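DNA mismatch repair protein PMS1 (PDB 3H4L) takes part in DNA mismatch repair and binds ATP through an N-terminal domain of the gyrase B, HSP90 and MutL (GHKL) type. Local coordinates at residues A42-Y52 and A187-P197. Sequence-based numbering, arbitrary orientation.
Sequences ANQIEIIFKDY and AIKFSVWNITP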
ATOM      1  N   ALA B  42     -12.883 -12.383  15.737  1.00 37.68           N
ATOM      2  CA  ALA B  42     -11.525 -11.879  15.700  1.00 36.39           C
ATOM      3  C   ALA B  42     -11.610 -10.398  16.009  1.00 35.73           C
ATOM      4  O   ALA B  42     -12.618  -9.766  15.716  1.00 36.98           O
ATOM      5  CB  ALA B  42     -10.925 -12.087  14.321  1.00 34.05           C
ATOM      6  N   ASN B  43     -10.572  -9.847  16.629  1.00 36.92           N
ATOM      7  CA  ASN B  43     -10.545  -8.416  16.907  1.00 38.73           C
ATOM      8  C   ASN B  43      -9.368  -7.849  16.126  1.00 38.81           C
ATOM      9  O   ASN B  43      -9.126  -6.638  16.124  1.00 37.47           O
ATOM     10  CB  ASN B  43     -10.396  -8.118  18.406  1.00 40.70           C
ATOM     11  CG  ASN B  43      -9.204  -8.811  19.030  1.00 43.94           C
ATOM     12  OD1 ASN B  43      -8.093  -8.790  18.484  1.00 45.23           O
ATOM     13  ND2 ASN B  43      -9.426  -9.426  20.191  1.00 43.33           N
ATOM     14  N   GLN B  44      -8.637  -8.739  15.461  1.00 37.53           N
ATOM     15  CA  GLN B  44      -7.515  -8.317  14.644  1.00 40.22           C
ATOM     16  C   GLN B  44      -7.542  -9.010  13.279  1.00 39.43           C
ATOM     17  O   GLN B  44      -7.524 -10.240  13.180  1.00 40.39           O
ATOM     18  CB  GLN B  44      -6.182  -8.595  15.345  1.00 42.18           C
ATOM     19  CG  GLN B  44      -5.093  -7.640  14.887  1.00 47.05           C
ATOM     20  CD  GLN B  44      -3.735  -7.911  15.509  1.00 51.40           C
ATOM     21  OE1 GLN B  44      -3.615  -8.123  16.723  1.00 48.97           O
ATOM     22  NE2 GLN B  44      -2.693  -7.886  14.674  1.00 52.11           N
ATOM     23  N   ILE B  45      -7.587  -8.215  12.219  1.00 36.84           N
ATOM     24  CA  ILE B  45      -7.624  -8.777  10.880  1.00 35.35           C
ATOM     25  C   ILE B  45      -6.571  -8.177   9.976  1.00 35.70           C
ATOM     26  O   ILE B  45      -6.520  -6.969   9.761  1.00 36.12           O
ATOM     27  CB  ILE B  45      -9.001  -8.601  10.248  1.00 33.04           C
ATOM     28  CG1 ILE B  45     -10.032  -9.366  11.082  1.00 33.01           C
ATOM     29  CG2 ILE B  45      -8.981  -9.123   8.819  1.00 31.34           C
ATOM     30  CD1 ILE B  45     -11.450  -9.170  10.644  1.00 33.07           C
ATOM     31  N   GLU B  46      -5.736  -9.046   9.437  1.00 35.87           N
ATOM     32  CA  GLU B  46      -4.654  -8.633   8.577  1.00 37.68           C
ATOM     33  C   GLU B  46      -4.845  -9.273   7.217  1.00 36.03           C
ATOM     34  O   GLU B  46      -5.116 -10.471   7.121  1.00 35.39           O
ATOM     35  CB  GLU B  46      -3.327  -9.074   9.191  1.00 41.11           C
ATOM     36  CG  GLU B  46      -2.095  -8.590   8.468  1.00 46.79           C
ATOM     37  CD  GLU B  46      -0.842  -9.178   9.068  1.00 50.82           C
ATOM     38  OE1 GLU B  46      -0.704  -9.105  10.314  1.00 53.30           O
ATOM     39  OE2 GLU B  46      -0.009  -9.713   8.303  1.00 51.31           O
ATOM     40  N   ILE B  47      -4.695  -8.458   6.175  1.00 33.76           N
ATOM     41  CA  ILE B  47      -4.872  -8.890   4.800  1.00 29.58           C
ATOM     42  C   ILE B  47      -3.625  -8.546   4.008  1.00 29.91           C
ATOM     43  O   ILE B  47      -3.206  -7.390   3.955  1.00 28.46           O
ATOM     44  CB  ILE B  47      -6.082  -8.174   4.184  1.00 28.27           C
ATOM     45  CG1 ILE B  47      -7.322  -8.432   5.043  1.00 26.82           C
ATOM     46  CG2 ILE B  47      -6.313  -8.640   2.770  1.00 26.01           C
ATOM     47  CD1 ILE B  47      -8.533  -7.681   4.582  1.00 27.61           C
ATOM     48  N   ILE B  48      -3.029  -9.560   3.398  1.00 28.94           N
ATOM     49  CA  ILE B  48      -1.826  -9.365   2.620  1.00 29.29           C
ATOM     50  C   ILE B  48      -2.050  -9.755   1.160  1.00 30.08           C
ATOM     51  O   ILE B  48      -2.376 -10.898   0.856  1.00 29.34           O
ATOM     52  CB  ILE B  48      -0.675 -10.185   3.232  1.00 28.69           C
ATOM     53  CG1 ILE B  48      -0.361  -9.644   4.627  1.00 32.72           C
ATOM     54  CG2 ILE B  48       0.557 -10.104   2.373  1.00 27.03           C
ATOM     55  CD1 ILE B  48       0.761 -10.381   5.340  1.00 35.07           C
ATOM     56  N   PHE B  49      -1.891  -8.786   0.264  1.00 30.24           N
ATOM     57  CA  PHE B  49      -2.055  -9.014  -1.174  1.00 31.29           C
ATOM     58  C   PHE B  49      -0.704  -9.183  -1.844  1.00 31.78           C
ATOM     59  O   PHE B  49       0.238  -8.456  -1.520  1.00 33.57           O
ATOM     60  CB  PHE B  49      -2.725  -7.811  -1.862  1.00 31.04           C
ATOM     61  CG  PHE B  49      -4.175  -7.623  -1.515  1.00 28.69           C
ATOM     62  CD1 PHE B  49      -4.547  -6.899  -0.400  1.00 28.64           C
ATOM     63  CD2 PHE B  49      -5.160  -8.161  -2.314  1.00 25.20           C
ATOM     64  CE1 PHE B  49      -5.876  -6.714  -0.091  1.00 28.08           C
ATOM     65  CE2 PHE B  49      -6.488  -7.979  -2.009  1.00 26.82           C
ATOM     66  CZ  PHE B  49      -6.848  -7.255  -0.898  1.00 26.67           C
ATOM     67  N   LYS B  50      -0.598 -10.131  -2.770  1.00 31.17           N
ATOM     68  CA  LYS B  50       0.645 -10.279  -3.517  1.00 32.43           C
ATOM     69  C   LYS B  50       0.314  -9.859  -4.941  1.00 34.02           C
ATOM     70  O   LYS B  50      -0.601 -10.387  -5.573  1.00 32.30           O
ATOM     71  CB  LYS B  50       1.185 -11.698  -3.450  1.00 32.80           C
ATOM     72  CG  LYS B  50       1.835 -11.999  -2.105  1.00 35.34           C
ATOM     73  CD  LYS B  50       2.829 -13.160  -2.180  1.00 36.95           C
ATOM     74  CE  LYS B  50       3.419 -13.461  -0.799  1.00 39.32           C
ATOM     75  NZ  LYS B  50       4.409 -14.579  -0.829  1.00 41.60           N
ATOM     76  N   ASP B  51       1.051  -8.863  -5.415  1.00 36.49           N
ATOM     77  CA  ASP B  51       0.850  -8.277  -6.731  1.00 38.11           C
ATOM     78  C   ASP B  51      -0.625  -7.919  -6.917  1.00 38.76           C
ATOM     79  O   ASP B  51      -1.277  -8.335  -7.875  1.00 38.82           O
ATOM     80  CB  ASP B  51       1.334  -9.208  -7.844  1.00 39.42           C
ATOM     81  CG  ASP B  51       1.474  -8.482  -9.193  1.00 43.30           C
ATOM     82  OD1 ASP B  51       1.809  -7.277  -9.203  1.00 43.69           O
ATOM     83  OD2 ASP B  51       1.267  -9.115 -10.249  1.00 45.91           O
ATOM     84  N   TYR B  52      -1.137  -7.142  -5.967  1.00 38.93           N
ATOM     85  CA  TYR B  52      -2.518  -6.663  -5.976  1.00 38.62           C
ATOM     86  C   TYR B  52      -3.631  -7.710  -6.066  1.00 37.14           C
ATOM     87  O   TYR B  52      -4.762  -7.377  -6.394  1.00 36.44           O
ATOM     88  CB  TYR B  52      -2.677  -5.634  -7.094  1.00 41.17           C
ATOM     89  CG  TYR B  52      -2.028  -4.310  -6.757  1.00 44.66           C
ATOM     90  CD1 TYR B  52      -2.513  -3.535  -5.709  1.00 48.46           C
ATOM     91  CD2 TYR B  52      -0.911  -3.847  -7.452  1.00 46.75           C
ATOM     92  CE1 TYR B  52      -1.908  -2.336  -5.355  1.00 50.44           C
ATOM     93  CE2 TYR B  52      -0.293  -2.639  -7.103  1.00 48.14           C
ATOM     94  CZ  TYR B  52      -0.805  -1.894  -6.050  1.00 50.70           C
ATOM     95  OH  TYR B  52      -0.231  -0.702  -5.676  1.00 55.56           O
ATOM     96  N   ALA B 187     -14.291  -2.269  17.118  1.00 48.25           N
ATOM     97  CA  ALA B 187     -13.701  -3.273  17.991  1.00 46.58           C
ATOM     98  C   ALA B 187     -12.704  -4.161  17.249  1.00 45.90           C
ATOM     99  O   ALA B 187     -12.174  -5.123  17.817  1.00 45.68           O
ATOM    100  CB  ALA B 187     -14.808  -4.130  18.604  1.00 44.59           C
ATOM    101  N   ILE B 188     -12.441  -3.833  15.987  1.00 44.45           N
ATOM    102  CA  ILE B 188     -11.535  -4.630  15.170  1.00 43.61           C
ATOM    103  C   ILE B 188     -10.397  -3.832  14.549  1.00 42.73           C
ATOM    104  O   ILE B 188     -10.604  -2.731  14.042  1.00 43.13           O
ATOM    105  CB  ILE B 188     -12.313  -5.330  14.023  1.00 42.79           C
ATOM    106  CG1 ILE B 188     -13.377  -6.262  14.605  1.00 41.62           C
ATOM    107  CG2 ILE B 188     -11.352  -6.118  13.136  1.00 42.37           C
ATOM    108  CD1 ILE B 188     -14.189  -6.999  13.565  1.00 39.11           C
ATOM    109  N   LYS B 189      -9.194  -4.394  14.585  1.00 41.19           N
ATOM    110  CA  LYS B 189      -8.041  -3.735  13.979  1.00 41.77           C
ATOM    111  C   LYS B 189      -7.757  -4.333  12.605  1.00 40.36           C
ATOM    112  O   LYS B 189      -7.480  -5.528  12.485  1.00 40.44           O
ATOM    113  CB  LYS B 189      -6.778  -3.894  14.829  1.00 43.17           C
ATOM    114  CG  LYS B 189      -5.532  -3.449  14.068  1.00 46.77           C
ATOM    115  CD  LYS B 189      -4.222  -3.725  14.791  1.00 50.69           C
ATOM    116  CE  LYS B 189      -3.052  -3.177  13.961  1.00 53.39           C
ATOM    117  NZ  LYS B 189      -1.734  -3.244  14.659  1.00 56.62           N
ATOM    118  N   PHE B 190      -7.824  -3.504  11.572  1.00 38.92           N
ATOM    119  CA  PHE B 190      -7.552  -3.959  10.216  1.00 36.73           C
ATOM    120  C   PHE B 190      -6.196  -3.450   9.746  1.00 35.46           C
ATOM    121  O   PHE B 190      -5.783  -2.338  10.091  1.00 36.42           O
ATOM    122  CB  PHE B 190      -8.622  -3.453   9.244  1.00 36.17           C
ATOM    123  CG  PHE B 190      -9.901  -4.221   9.290  1.00 35.52           C
ATOM    124  CD1 PHE B 190     -10.945  -3.808  10.109  1.00 37.78           C
ATOM    125  CD2 PHE B 190     -10.073  -5.352   8.498  1.00 35.67           C
ATOM    126  CE1 PHE B 190     -12.153  -4.514  10.134  1.00 36.31           C
ATOM    127  CE2 PHE B 190     -11.270  -6.064   8.517  1.00 34.12           C
ATOM    128  CZ  PHE B 190     -12.311  -5.643   9.335  1.00 35.59           C
ATOM    129  N   SER B 191      -5.516  -4.276   8.954  1.00 33.21           N
ATOM    130  CA  SER B 191      -4.219  -3.937   8.384  1.00 32.40           C
ATOM    131  C   SER B 191      -4.198  -4.516   6.981  1.00 31.95           C
ATOM    132  O   SER B 191      -4.577  -5.663   6.768  1.00 34.36           O
ATOM    133  CB  SER B 191      -3.091  -4.557   9.195  1.00 31.99           C
ATOM    134  OG  SER B 191      -3.106  -4.068  10.514  1.00 36.60           O
ATOM    135  N   VAL B 192      -3.760  -3.731   6.017  1.00 30.78           N
ATOM    136  CA  VAL B 192      -3.717  -4.221   4.656  1.00 30.52           C
ATOM    137  C   VAL B 192      -2.432  -3.807   3.979  1.00 32.65           C
ATOM    138  O   VAL B 192      -2.095  -2.618   3.908  1.00 33.75           O
ATOM    139  CB  VAL B 192      -4.896  -3.682   3.831  1.00 30.56           C
ATOM    140  CG1 VAL B 192      -4.826  -4.230   2.411  1.00 28.11           C
ATOM    141  CG2 VAL B 192      -6.226  -4.073   4.502  1.00 32.13           C
ATOM    142  N   TRP B 193      -1.709  -4.798   3.482  1.00 32.60           N
ATOM    143  CA  TRP B 193      -0.460  -4.538   2.789  1.00 33.48           C
ATOM    144  C   TRP B 193      -0.523  -5.163   1.403  1.00 32.69           C
ATOM    145  O   TRP B 193      -1.341  -6.050   1.135  1.00 32.44           O
ATOM    146  CB  TRP B 193       0.727  -5.179   3.511  1.00 32.98           C
ATOM    147  CG  TRP B 193       0.842  -4.946   4.971  1.00 35.31           C
ATOM    148  CD1 TRP B 193       0.153  -5.579   5.969  1.00 34.85           C
ATOM    149  CD2 TRP B 193       1.801  -4.111   5.612  1.00 35.86           C
ATOM    150  NE1 TRP B 193       0.637  -5.192   7.196  1.00 34.07           N
ATOM    151  CE2 TRP B 193       1.647  -4.288   7.003  1.00 35.51           C
ATOM    152  CE3 TRP B 193       2.778  -3.223   5.144  1.00 38.85           C
ATOM    153  CZ2 TRP B 193       2.447  -3.618   7.934  1.00 39.61           C
ATOM    154  CZ3 TRP B 193       3.576  -2.556   6.068  1.00 41.15           C
ATOM    155  CH2 TRP B 193       3.402  -2.754   7.449  1.00 39.86           C
ATOM    156  N   ASN B 194       0.355  -4.691   0.528  1.00 32.20           N
ATOM    157  CA  ASN B 194       0.468  -5.246  -0.802  1.00 32.49           C
ATOM    158  C   ASN B 194       1.941  -5.472  -1.025  1.00 34.13           C
ATOM    159  O   ASN B 194       2.738  -4.532  -0.942  1.00 36.24           O
ATOM    160  CB  ASN B 194      -0.043  -4.305  -1.881  1.00 30.55           C
ATOM    161  CG  ASN B 194       0.192  -4.867  -3.270  1.00 34.04           C
ATOM    162  OD1 ASN B 194      -0.158  -6.025  -3.543  1.00 37.14           O
ATOM    163  ND2 ASN B 194       0.793  -4.071  -4.151  1.00 31.69           N
ATOM    164  N   ILE B 195       2.308  -6.717  -1.293  1.00 34.89           N
ATOM    165  CA  ILE B 195       3.698  -7.047  -1.544  1.00 36.23           C
ATOM    166  C   ILE B 195       3.909  -7.016  -3.048  1.00 37.42           C
ATOM    167  O   ILE B 195       3.301  -7.800  -3.777  1.00 35.61           O
ATOM    168  CB  ILE B 195       4.027  -8.426  -0.980  1.00 37.99           C
ATOM    169  CG1 ILE B 195       3.985  -8.361   0.550  1.00 38.33           C
ATOM    170  CG2 ILE B 195       5.386  -8.883  -1.476  1.00 37.76           C
ATOM    171  CD1 ILE B 195       4.012  -9.707   1.216  1.00 41.23           C
ATOM    172  N   THR B 196       4.763  -6.094  -3.505  1.00 39.86           N
ATOM    173  CA  THR B 196       5.032  -5.930  -4.934  1.00 40.31           C
ATOM    174  C   THR B 196       6.004  -6.970  -5.461  1.00 41.74           C
ATOM    175  O   THR B 196       6.897  -7.427  -4.748  1.00 40.31           O
ATOM    176  CB  THR B 196       5.613  -4.531  -5.266  1.00 39.47           C
ATOM    177  OG1 THR B 196       7.017  -4.509  -4.978  1.00 40.00           O
ATOM    178  CG2 THR B 196       4.914  -3.459  -4.453  1.00 38.86           C
ATOM    179  N   PRO B 197       5.842  -7.357  -6.732  1.00 43.70           N
ATOM    180  CA  PRO B 197       6.727  -8.355  -7.338  1.00 45.21           C
ATOM    181  C   PRO B 197       8.195  -7.978  -7.150  1.00 46.58           C
ATOM    182  O   PRO B 197       9.071  -8.846  -7.135  1.00 47.67           O
ATOM    183  CB  PRO B 197       6.294  -8.355  -8.801  1.00 45.30           C
ATOM    184  CG  PRO B 197       5.709  -6.955  -8.995  1.00 45.88           C
ATOM    185  CD  PRO B 197       4.933  -6.769  -7.733  1.00 42.93           C
TER
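Strands 44-50 and 189-195 are parallel neighbours in the large mixed sheet of the GHKL-type ATPase domain. Strand 44-50 also pairs with 56-61, and strand 189-195 with 200-206. Eight backbone hydrogen bonds join the pair, from K189 N to N43 O (2.7 Å) through to D51 N to I195 O (3.0 Å). The least straight is S191 N to I45 O, with 139° at the hydrogen.

One face carries I45, I47, F49, F190, V192 and N194 and turns to the helices. I45 and F190 lie side by side; I45 CD1 comes 3.8 Å from F190 CE2, while I38 and V34 of helix 26-39 pack on this face. The edge of the F49 ring meets V192, with F49 CE1 3.7 Å from V192 CG1. The other face, with Q44, E46, K50, K189 and S191, is more polar. Q44 and K189 run alongside each other there, and I48 CG2 touches I195 CD1 at 3.7 Å.

At the C-terminal end, N194 grips the turn after strand 44-50. Its CG stands anti to the backbone N (chi1 175°), which carries the amide across to Y52. OD1 accepts Y52 N at 2.8 Å, with the donor tilted from the carbonyl plane. ND2 sits over the centre of the Y52 ring, 3.2 Å above its plane, and the ring and amide planes are 28° apart. F171 meets the rings of both F49 and Y52 edge-to-face. An alanine at Y52 would keep the backbone bond but is likely to leave N194 ND2 without its aromatic partner and F171 without an edge-to-face neighbour.

R98 of the second subunit packs on Y52, and a bound ATP analogue, probably the one held by that subunit, lies about 5 Å from the Y52 side chain. The N194 amide thus holds the turn by one hydrogen bond and lies over the Y52 ring, which would tend to keep that ring in place where it meets the second subunit.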